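Local coordinates for Alr3699 protein (Nostoc sp., PDB 4XSR) that belongs to the GT-B glycosyltransferases, has two Rossmann-like domains, and holds uridine-5'-diphosphate-glucose between them, at residues Gln199-Ala204 / Lys268-Arg273; Gly210-Leu215 / Gln278-Cys283; Ile223-Leu228 / Leu261-Arg266. All coordinates share one frame; numbering follows the deposited sequence.

Contact 1: Gln199-Ala204 / Lys268-Arg273. With UPG (uridine-5'-diphosphate-glucose), chain J.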
loop_
_atom_site.group_PDB
_atom_site.type_symbol
_atom_site.label_atom_id
_atom_site.label_comp_id
_atom_site.label_asym_id
_atom_site.label_seq_id
_atom_site.Cartn_x
_atom_site.Cartn_y
_atom_site.Cartn_z
ATOM N N GLN B 199 20.066 37.577 29.782
ATOM C CA GLN B 199 21.339 38.266 29.596
ATOM C C GLN B 199 22.033 37.640 28.401
ATOM O O GLN B 199 22.296 38.333 27.408
ATOM C CB GLN B 199 22.198 38.179 30.890
ATOM C CG GLN B 199 23.560 38.884 30.896
ATOM C CD GLN B 199 23.520 40.340 30.419
ATOM O OE1 GLN B 199 22.593 41.101 30.735
ATOM N NE2 GLN B 199 24.543 40.733 29.651
ATOM N N GLN B 200 22.254 36.325 28.481
ATOM C CA GLN B 200 22.846 35.537 27.400
ATOM C C GLN B 200 22.175 35.784 26.071
ATOM O O GLN B 200 22.812 35.689 25.055
ATOM C CB GLN B 200 22.819 34.039 27.713
ATOM C CG GLN B 200 23.944 33.570 28.640
ATOM C CD GLN B 200 23.696 32.204 29.308
ATOM O OE1 GLN B 200 22.555 31.733 29.427
ATOM N NE2 GLN B 200 24.777 31.575 29.771
ATOM N N LEU B 201 20.895 36.133 26.065
ATOM C CA LEU B 201 20.209 36.400 24.807
ATOM C C LEU B 201 20.318 37.827 24.410
ATOM O O LEU B 201 19.938 38.165 23.301
ATOM C CB LEU B 201 18.735 35.990 24.897
ATOM C CG LEU B 201 18.523 34.480 25.179
ATOM C CD1 LEU B 201 17.081 34.180 25.563
ATOM C CD2 LEU B 201 18.958 33.620 24.006
ATOM N N GLY B 202 20.839 38.674 25.305
ATOM C CA GLY B 202 20.913 40.111 25.065
ATOM C C GLY B 202 19.545 40.785 25.099
ATOM O O GLY B 202 19.293 41.735 24.327
ATOM N N VAL B 203 18.656 40.311 25.986
ATOM C CA VAL B 203 17.271 40.851 26.035
ATOM C C VAL B 203 16.802 41.341 27.418
ATOM O O VAL B 203 15.607 41.613 27.607
ATOM C CB VAL B 203 16.208 39.843 25.476
ATOM C CG1 VAL B 203 16.390 39.640 23.979
ATOM C CG2 VAL B 203 16.226 38.528 26.251
ATOM N N ALA B 204 17.730 41.461 28.368
ATOM C CA ALA B 204 17.388 41.826 29.753
ATOM C C ALA B 204 16.608 43.150 29.876
ATOM O O ALA B 204 15.823 43.310 30.806
ATOM C CB ALA B 204 18.630 41.828 30.654
ATOM N N LYS B 268 15.087 37.561 16.955
ATOM C CA LYS B 268 16.138 36.543 16.952
ATOM C C LYS B 268 15.562 35.133 16.769
ATOM O O LYS B 268 14.582 34.765 17.424
ATOM C CB LYS B 268 16.935 36.596 18.261
ATOM C CG LYS B 268 17.442 37.992 18.563
ATOM C CD LYS B 268 18.366 38.076 19.771
ATOM C CE LYS B 268 18.930 39.492 19.857
ATOM N NZ LYS B 268 19.485 39.799 21.201
ATOM N N PHE B 269 16.187 34.345 15.901
ATOM C CA PHE B 269 15.863 32.943 15.742
ATOM C C PHE B 269 16.849 32.144 16.536
ATOM O O PHE B 269 18.030 32.359 16.379
ATOM C CB PHE B 269 16.031 32.501 14.302
ATOM C CG PHE B 269 15.079 33.141 13.342
ATOM C CD1 PHE B 269 15.326 34.400 12.844
ATOM C CD2 PHE B 269 13.961 32.443 12.895
ATOM C CE1 PHE B 269 14.480 34.977 11.914
ATOM C CE2 PHE B 269 13.099 33.012 11.980
ATOM C CZ PHE B 269 13.357 34.284 11.484
ATOM N N LEU B 270 16.381 31.179 17.321
ATOM C CA LEU B 270 17.275 30.281 18.031
ATOM C C LEU B 270 17.337 28.854 17.486
ATOM O O LEU B 270 18.020 28.000 18.058
ATOM C CB LEU B 270 16.821 30.172 19.484
ATOM C CG LEU B 270 16.690 31.464 20.258
ATOM C CD1 LEU B 270 16.420 31.182 21.727
ATOM C CD2 LEU B 270 17.945 32.292 20.075
ATOM N N GLY B 271 16.577 28.558 16.445
ATOM C CA GLY B 271 16.454 27.180 15.995
ATOM C C GLY B 271 15.767 26.268 17.001
ATOM O O GLY B 271 15.141 26.721 17.948
ATOM N N PHE B 272 15.891 24.968 16.802
ATOM C CA PHE B 272 15.177 24.048 17.621
ATOM C C PHE B 272 15.863 23.920 18.942
ATOM O O PHE B 272 16.994 23.512 18.995
ATOM C CB PHE B 272 15.036 22.672 16.963
ATOM C CG PHE B 272 13.898 21.859 17.542
ATOM C CD1 PHE B 272 12.597 22.011 17.054
ATOM C CD2 PHE B 272 14.113 21.004 18.598
ATOM C CE1 PHE B 272 11.547 21.302 17.607
ATOM C CE2 PHE B 272 13.075 20.266 19.143
ATOM C CZ PHE B 272 11.787 20.419 18.658
ATOM N N ARG B 273 15.149 24.230 20.018
ATOM C CA ARG B 273 15.721 24.199 21.361
ATOM C C ARG B 273 15.053 23.157 22.198
ATOM O O ARG B 273 13.896 22.840 21.986
ATOM C CB ARG B 273 15.568 25.558 22.004
ATOM C CG ARG B 273 16.384 26.647 21.322
ATOM C CD ARG B 273 17.848 26.570 21.752
ATOM N NE ARG B 273 18.054 27.045 23.117
ATOM C CZ ARG B 273 18.686 28.173 23.463
ATOM N NH1 ARG B 273 18.780 28.500 24.748
ATOM N NH2 ARG B 273 19.226 28.982 22.551
HETATM N N1 UPG J . 9.210 22.793 20.745
HETATM C C2 UPG J . 10.520 22.418 21.073
HETATM N N3 UPG J . 11.528 23.114 20.564
HETATM C C4 UPG J . 11.331 24.159 19.764
HETATM C C5 UPG J . 10.030 24.567 19.445
HETATM C C6 UPG J . 8.973 23.843 19.947
HETATM O O2 UPG J . 10.771 21.432 21.824
HETATM O O4 UPG J . 12.329 24.785 19.307
HETATM C C1C UPG J . 8.074 22.045 21.270
HETATM C C2C UPG J . 7.107 22.895 22.085
HETATM O O2C UPG J . 7.568 23.009 23.448
HETATM C C3C UPG J . 5.827 22.086 21.881
HETATM C C4C UPG J . 5.952 21.476 20.470
HETATM O O4C UPG J . 7.324 21.580 20.142
HETATM O O3C UPG J . 5.796 21.039 22.854
HETATM C C5C UPG J . 5.154 22.165 19.356
HETATM O O5C UPG J . 3.793 21.848 19.643
HETATM P PA UPG J . 2.582 22.188 18.675
HETATM O O1A UPG J . 1.339 21.978 19.479
HETATM O O2A UPG J . 2.817 23.415 17.867
HETATM O O3A UPG J . 2.718 20.814 17.763
HETATM P PB UPG J . 2.429 20.575 16.177
HETATM O O1B UPG J . 3.780 20.281 15.635
HETATM O O2B UPG J . 1.683 21.652 15.491
HETATM O O3B UPG J . 1.653 19.163 16.367
HETATM C "C1'" UPG J . 0.282 18.740 16.230
HETATM C "C2'" UPG J . -0.807 19.787 16.185
HETATM C "C3'" UPG J . -0.869 20.635 17.481
HETATM C "C4'" UPG J . -1.048 19.706 18.688
HETATM C "C5'" UPG J . -0.043 18.571 18.590
HETATM C "C6'" UPG J . -0.161 17.547 19.677
HETATM O "O2'" UPG J . -0.723 20.523 14.964
HETATM O "O3'" UPG J . -1.984 21.540 17.384
HETATM O "O4'" UPG J . -0.815 20.369 19.940
HETATM O "O5'" UPG J . -0.111 17.898 17.337
HETATM O "O6'" UPG J . -1.489 17.083 19.794
#
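Lys268 reaches from the edge strand 267-271 to the chain leaving helix 191-200 and donates an ammonium N-H to the carbonyl oxygen of Leu201. Its side chain leaves CB toward that loop and is extended beyond CG: CD and CE pass alongside Leu201 O, at 3.9 and 3.8 Å, and NZ closes on the same oxygen at 2.7 Å, in the carbonyl plane (C=O...N angle 158°), with Gly202 O 3.7 Å from NZ and Val203 CG1 nearby. Lysine suits the place, being long enough to cross from strand to loop and ending in a cation for a carbonyl oxygen. Gly202, at positive phi, turns the chain in a Schellman motif, which suits glycine. Beside it the two leucine side chains lie roughly perpendicular, Leu201 CD2 meeting Leu270 CD1 at 4.2 Å, and both rest on Leu279. Further on, the Phe272 ring lays one face against the uracil of uridine-5'-diphosphate-glucose (UPG), while Arg273 N donates to UPG O4 (3.0 Å) and Arg273 O accepts from UPG N3 (2.8 Å). Backbone reading of the base, with an aromatic ring over it, marks the nucleotide site in the C-terminal Rossmann-like domain of a GT-B fold.

Contact 2: Gly210-Leu215 / Gln278-Cys283; sequences GHFSRL and QLMAAC. With UPG (uridine-5'-diphosphate-glucose), chain J.
With CG anti to the carbonyl carbon (chi1 -62°), Phe212 sends its ring toward helix 276-281, and Met280, extended beyond CG (chi2 -176°), lays its thioether chain across one face of that ring. Met280 CG stands over the rim, 3.6 Å from Phe212 CZ, in a CH-pi contact. Met280 SD follows above the ring at 4.8 Å from the Phe212 centroid, a Met-aromatic contact, and the CE methyl ends near Phe212 CD1. The ring's edge is occupied as well: Leu279 CB lies in plane, 3.7 Å from Phe212 CE2, and Cys283 SG comes to the edge 3.9 Å from Phe212 CZ. A flat ring suits this place, offering a face to the flexible, polarisable methionine and an edge to Leu279 and Cys283. The segments belong to the Rossmann-like C-terminal domain, where strand 207-211 is central in a parallel sheet and helix 276-281 packs on it. Gly210, without a side chain, lets the sulfur of Cys283 come close, SG lying 3.5 Å from Gly210 CA. Beyond the strand the chain turns to the ligand: Phe212 O lies 3.1 Å from UPG C6, and Arg214, extended from CG to NE, donates a hydrogen bond from NH1 to the phosphate oxygen UPG O1B (2.8 Å), a cation suited to a diphosphate.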
loop_
_atom_site.group_PDB
_atom_site.type_symbol
_atom_site.label_atom_id
_atom_site.label_comp_id
_atom_site.label_asym_id
_atom_site.label_seq_id
_atom_site.Cartn_x
_atom_site.Cartn_y
_atom_site.Cartn_z
ATOM N N GLY B 210 7.957 35.661 23.061
ATOM C CA GLY B 210 8.447 34.387 22.542
ATOM C C GLY B 210 7.397 33.643 21.722
ATOM O O GLY B 210 6.233 33.570 22.112
ATOM N N HIS B 211 7.837 33.085 20.599
ATOM C CA HIS B 211 7.038 32.246 19.698
ATOM C C HIS B 211 7.747 30.896 19.657
ATOM O O HIS B 211 8.969 30.855 19.496
ATOM C CB HIS B 211 7.062 32.893 18.331
ATOM C CG HIS B 211 5.957 32.478 17.430
ATOM N ND1 HIS B 211 5.856 31.203 16.912
ATOM C CD2 HIS B 211 4.931 33.183 16.903
ATOM C CE1 HIS B 211 4.802 31.137 16.116
ATOM N NE2 HIS B 211 4.212 32.320 16.104
ATOM N N PHE B 212 7.013 29.799 19.862
ATOM C CA PHE B 212 7.621 28.499 20.010
ATOM C C PHE B 212 7.062 27.467 19.032
ATOM O O PHE B 212 7.193 26.265 19.224
ATOM C CB PHE B 212 7.523 28.028 21.450
ATOM C CG PHE B 212 8.251 28.937 22.441
ATOM C CD1 PHE B 212 7.680 30.145 22.868
ATOM C CD2 PHE B 212 9.477 28.575 22.963
ATOM C CE1 PHE B 212 8.340 30.970 23.764
ATOM C CE2 PHE B 212 10.133 29.395 23.867
ATOM C CZ PHE B 212 9.573 30.597 24.266
ATOM N N SER B 213 6.510 27.926 17.931
ATOM C CA SER B 213 6.007 27.018 16.917
ATOM C C SER B 213 7.112 26.684 15.897
ATOM O O SER B 213 8.005 27.511 15.610
ATOM C CB SER B 213 4.813 27.646 16.173
ATOM O OG SER B 213 3.717 27.947 17.039
ATOM N N ARG B 214 7.018 25.491 15.315
ATOM C CA ARG B 214 7.850 25.166 14.177
ATOM C C ARG B 214 7.618 26.202 13.093
ATOM O O ARG B 214 6.594 26.888 13.080
ATOM C CB ARG B 214 7.542 23.763 13.658
ATOM C CG ARG B 214 6.245 23.652 12.861
ATOM C CD ARG B 214 5.756 22.201 12.749
ATOM N NE ARG B 214 4.747 22.020 11.675
ATOM C CZ ARG B 214 3.694 21.205 11.755
ATOM N NH1 ARG B 214 3.470 20.476 12.840
ATOM N NH2 ARG B 214 2.854 21.110 10.745
ATOM N N LEU B 215 8.576 26.315 12.182
ATOM C CA LEU B 215 8.491 27.291 11.108
ATOM C C LEU B 215 7.725 26.719 9.917
ATOM O O LEU B 215 8.270 25.980 9.113
ATOM C CB LEU B 215 9.892 27.743 10.718
ATOM C CG LEU B 215 10.789 28.151 11.900
ATOM C CD1 LEU B 215 12.190 28.478 11.420
ATOM C CD2 LEU B 215 10.223 29.337 12.676
ATOM N N GLN B 278 12.541 27.063 30.213
ATOM C CA GLN B 278 13.490 28.124 30.647
ATOM C C GLN B 278 13.316 29.312 29.764
ATOM O O GLN B 278 13.185 30.450 30.247
ATOM C CB GLN B 278 14.941 27.644 30.606
ATOM C CG GLN B 278 15.223 26.448 31.516
ATOM C CD GLN B 278 14.564 25.144 31.053
ATOM O OE1 GLN B 278 14.255 24.957 29.870
ATOM N NE2 GLN B 278 14.315 24.250 31.991
ATOM N N LEU B 279 13.256 29.052 28.459
ATOM C CA LEU B 279 13.037 30.116 27.468
ATOM C C LEU B 279 11.709 30.802 27.621
ATOM O O LEU B 279 11.541 32.012 27.324
ATOM C CB LEU B 279 13.142 29.533 26.056
ATOM C CG LEU B 279 14.586 29.227 25.620
ATOM C CD1 LEU B 279 14.644 28.409 24.349
ATOM C CD2 LEU B 279 15.364 30.522 25.412
ATOM N N MET B 280 10.718 30.024 28.038
ATOM C CA MET B 280 9.393 30.596 28.242
ATOM C C MET B 280 9.449 31.509 29.459
ATOM O O MET B 280 8.952 32.620 29.420
ATOM C CB MET B 280 8.337 29.504 28.371
ATOM C CG MET B 280 7.869 29.003 27.007
ATOM S SD MET B 280 6.533 27.779 27.057
ATOM C CE MET B 280 5.891 28.039 25.410
ATOM N N ALA B 281 10.098 31.044 30.516
ATOM C CA ALA B 281 10.344 31.877 31.699
ATOM C C ALA B 281 11.021 33.209 31.371
ATOM O O ALA B 281 10.700 34.238 31.962
ATOM C CB ALA B 281 11.175 31.111 32.701
ATOM N N ALA B 282 11.918 33.193 30.389
ATOM C CA ALA B 282 12.676 34.370 30.014
ATOM C C ALA B 282 11.912 35.319 29.134
ATOM O O ALA B 282 12.382 36.430 28.853
ATOM C CB ALA B 282 13.950 33.961 29.311
ATOM N N CYS B 283 10.753 34.913 28.666
ATOM C CA CYS B 283 9.902 35.851 27.939
ATOM C C CYS B 283 9.005 36.631 28.890
ATOM O O CYS B 283 8.857 36.292 30.070
ATOM C CB CYS B 283 9.012 35.099 26.946
ATOM S SG CYS B 283 9.941 34.195 25.695
HETATM N N1 UPG J . 9.210 22.793 20.745
HETATM C C2 UPG J . 10.520 22.418 21.073
HETATM N N3 UPG J . 11.528 23.114 20.564
HETATM C C4 UPG J . 11.331 24.159 19.764
HETATM C C5 UPG J . 10.030 24.567 19.445
HETATM C C6 UPG J . 8.973 23.843 19.947
HETATM O O2 UPG J . 10.771 21.432 21.824
HETATM O O4 UPG J . 12.329 24.785 19.307
HETATM C C1C UPG J . 8.074 22.045 21.270
HETATM C C2C UPG J . 7.107 22.895 22.085
HETATM O O2C UPG J . 7.568 23.009 23.448
HETATM C C3C UPG J . 5.827 22.086 21.881
HETATM C C4C UPG J . 5.952 21.476 20.470
HETATM O O4C UPG J . 7.324 21.580 20.142
HETATM O O3C UPG J . 5.796 21.039 22.854
HETATM C C5C UPG J . 5.154 22.165 19.356
HETATM O O5C UPG J . 3.793 21.848 19.643
HETATM P PA UPG J . 2.582 22.188 18.675
HETATM O O1A UPG J . 1.339 21.978 19.479
HETATM O O2A UPG J . 2.817 23.415 17.867
HETATM O O3A UPG J . 2.718 20.814 17.763
HETATM P PB UPG J . 2.429 20.575 16.177
HETATM O O1B UPG J . 3.780 20.281 15.635
HETATM O O2B UPG J . 1.683 21.652 15.491
HETATM O O3B UPG J . 1.653 19.163 16.367
HETATM C "C1'" UPG J . 0.282 18.740 16.230
HETATM C "C2'" UPG J . -0.807 19.787 16.185
HETATM C "C3'" UPG J . -0.869 20.635 17.481
HETATM C "C4'" UPG J . -1.048 19.706 18.688
HETATM C "C5'" UPG J . -0.043 18.571 18.590
HETATM C "C6'" UPG J . -0.161 17.547 19.677
HETATM O "O2'" UPG J . -0.723 20.523 14.964
HETATM O "O3'" UPG J . -1.984 21.540 17.384
HETATM O "O4'" UPG J . -0.815 20.369 19.940
HETATM O "O5'" UPG J . -0.111 17.898 17.337
HETATM O "O6'" UPG J . -1.489 17.083 19.794
#

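Contact 3: Ile223-Leu228 / Leu261-Arg266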
loop_
_atom_site.group_PDB
_atom_site.type_symbol
_atom_site.label_atom_id
_atom_site.label_comp_id
_atom_site.label_asym_id
_atom_site.label_seq_id
_atom_site.Cartn_x
_atom_site.Cartn_y
_atom_site.Cartn_z
ATOM N N ILE B 223 3.005 36.927 11.187
ATOM C CA ILE B 223 2.032 37.796 11.845
ATOM C C ILE B 223 2.693 38.477 13.053
ATOM O O ILE B 223 2.536 39.676 13.271
ATOM C CB ILE B 223 0.773 36.996 12.299
ATOM C CG1 ILE B 223 0.137 36.242 11.121
ATOM C CG2 ILE B 223 -0.265 37.910 12.951
ATOM C CD1 ILE B 223 -0.060 37.095 9.880
ATOM N N LEU B 224 3.422 37.716 13.855
ATOM C CA LEU B 224 4.100 38.306 14.981
ATOM C C LEU B 224 5.083 39.370 14.502
ATOM O O LEU B 224 5.205 40.419 15.106
ATOM C CB LEU B 224 4.837 37.265 15.799
ATOM C CG LEU B 224 5.671 37.880 16.916
ATOM C CD1 LEU B 224 4.810 38.799 17.775
ATOM C CD2 LEU B 224 6.307 36.827 17.798
ATOM N N ILE B 225 5.769 39.119 13.404
ATOM C CA ILE B 225 6.762 40.077 12.925
ATOM C C ILE B 225 6.079 41.356 12.472
ATOM O O ILE B 225 6.552 42.442 12.768
ATOM C CB ILE B 225 7.663 39.460 11.816
ATOM C CG1 ILE B 225 8.676 38.519 12.459
ATOM C CG2 ILE B 225 8.401 40.525 11.009
ATOM C CD1 ILE B 225 9.307 37.571 11.463
ATOM N N ASP B 226 4.978 41.236 11.749
ATOM C CA ASP B 226 4.196 42.435 11.369
ATOM C C ASP B 226 3.737 43.232 12.610
ATOM O O ASP B 226 3.722 44.473 12.602
ATOM C CB ASP B 226 2.992 42.054 10.485
ATOM C CG ASP B 226 3.348 41.970 9.012
ATOM O OD1 ASP B 226 4.472 42.362 8.643
ATOM O OD2 ASP B 226 2.508 41.517 8.208
ATOM N N ALA B 227 3.398 42.509 13.673
ATOM C CA ALA B 227 2.910 43.121 14.901
ATOM C C ALA B 227 3.978 43.980 15.577
ATOM O O ALA B 227 3.662 45.015 16.172
ATOM C CB ALA B 227 2.411 42.053 15.871
ATOM N N LEU B 228 5.230 43.534 15.493
ATOM C CA LEU B 228 6.335 44.227 16.129
ATOM C C LEU B 228 6.559 45.630 15.582
ATOM O O LEU B 228 7.046 46.491 16.303
ATOM C CB LEU B 228 7.627 43.442 15.978
ATOM C CG LEU B 228 7.900 42.284 16.924
ATOM C CD1 LEU B 228 9.406 42.073 16.987
ATOM C CD2 LEU B 228 7.346 42.513 18.319
ATOM N N LEU B 261 11.141 45.453 6.990
ATOM C CA LEU B 261 10.770 46.317 8.098
ATOM C C LEU B 261 12.099 46.602 8.766
ATOM O O LEU B 261 13.134 46.192 8.260
ATOM C CB LEU B 261 9.761 45.624 9.005
ATOM C CG LEU B 261 8.638 44.947 8.177
ATOM C CD1 LEU B 261 7.744 44.079 9.055
ATOM C CD2 LEU B 261 7.809 45.929 7.346
ATOM N N GLY B 262 12.138 47.303 9.873
ATOM C CA GLY B 262 13.466 47.663 10.365
ATOM C C GLY B 262 14.025 46.697 11.372
ATOM O O GLY B 262 14.756 47.114 12.265
ATOM N N LEU B 263 13.701 45.410 11.266
ATOM C CA LEU B 263 13.629 44.610 12.500
ATOM C C LEU B 263 14.809 43.710 12.875
ATOM O O LEU B 263 14.747 42.990 13.888
ATOM C CB LEU B 263 12.314 43.840 12.521
ATOM C CG LEU B 263 11.054 44.715 12.517
ATOM C CD1 LEU B 263 9.797 43.863 12.376
ATOM C CD2 LEU B 263 10.971 45.561 13.778
ATOM N N GLU B 264 15.880 43.781 12.085
ATOM C CA GLU B 264 17.145 43.058 12.333
ATOM C C GLU B 264 17.515 42.979 13.821
ATOM O O GLU B 264 17.941 41.933 14.325
ATOM C CB GLU B 264 18.319 43.725 11.566
ATOM C CG GLU B 264 18.147 43.885 10.043
ATOM C CD GLU B 264 17.565 45.227 9.588
ATOM O OE1 GLU B 264 17.124 45.343 8.418
ATOM O OE2 GLU B 264 17.546 46.181 10.381
ATOM N N ASN B 265 17.359 44.082 14.536
ATOM C CA ASN B 265 17.820 44.106 15.915
ATOM C C ASN B 265 16.780 43.612 16.922
ATOM O O ASN B 265 17.089 43.399 18.100
ATOM C CB ASN B 265 18.344 45.503 16.256
ATOM C CG ASN B 265 19.573 45.876 15.420
ATOM O OD1 ASN B 265 19.612 46.945 14.785
ATOM N ND2 ASN B 265 20.574 44.983 15.395
ATOM N N ARG B 266 15.562 43.373 16.446
ATOM C CA ARG B 266 14.457 43.099 17.350
ATOM C C ARG B 266 13.847 41.696 17.223
ATOM O O ARG B 266 12.994 41.338 18.012
ATOM C CB ARG B 266 13.398 44.189 17.170
ATOM C CG ARG B 266 13.902 45.593 17.517
ATOM C CD ARG B 266 12.884 46.661 17.157
ATOM N NE ARG B 266 11.683 46.476 17.957
ATOM C CZ ARG B 266 10.453 46.816 17.588
ATOM N NH1 ARG B 266 10.230 47.398 16.419
ATOM N NH2 ARG B 266 9.431 46.580 18.413
#
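The loop between helix 248-260 and strand 267-271 packs here against helix 221-228, at the edge of the parallel sheet of the C-terminal domain, where strand 267-271 is outermost. Leu263 and Leu261 both point their side chains at the helix. Leu263 CD1 comes over the backbone to Ile225 O (3.6 Å) and also touches the branch methyl Ile225 CG2 at 3.9 Å; the two side chains run antiparallel alongside one another. The same Leu263 methyl lies 4.2 Å from Leu228 CB. Ile225 CG2, anti to the backbone N, is presented to Leu261 as well, whose CD1 lies 4.1 Å from it. That Leu261 methyl also approaches Asp226 OD1, a carboxylate oxygen that accepts a weak hydrogen bond from Gln257. Leucine and isoleucine suit this boundary, their methyls meeting one another without polar partners. As in other Rossmann-like domains, helices flank the parallel strands, and Leu228 continues inward to pack on Val235 and Ala237 of strand 235-240. Leu228 O is met by Arg266. The arginine bends at chi3 (64°), which turns its guanidinium edge to the carbonyl: NH2 donates to Leu228 O at 3.2 Å, tilted 29° from the carbonyl plane, and NH1 adds a weak bond to the same oxygen at 3.3 Å. Arg266 NH2 also donates to Val235 O, at the start of strand 235-240.

All three contacts belong to the C-terminal domain and lie on the same side of the chain's centre. Contacts 1 and 2 are neighbours, with centres about 9 Å apart; Leu279 of contact 2 packs against contact 1, its CD1 lying 3.8 Å from Arg273 CB. Both reach uridine-5'-diphosphate-glucose, contact 1 at the uracil, contact 2 at the diphosphate and, through Phe212 O, the base, so base and diphosphate of one ligand are held from the chain following two strands of the same sheet. Contact 3 is nested in sequence inside the loops that contacts 1 and 2 close, and its 261-266 adjoins 268-273. Its centre is about 16 Å from that of contact 2; their segments meet where His211 CD2 lies 4.0 Å from Leu224 CD2.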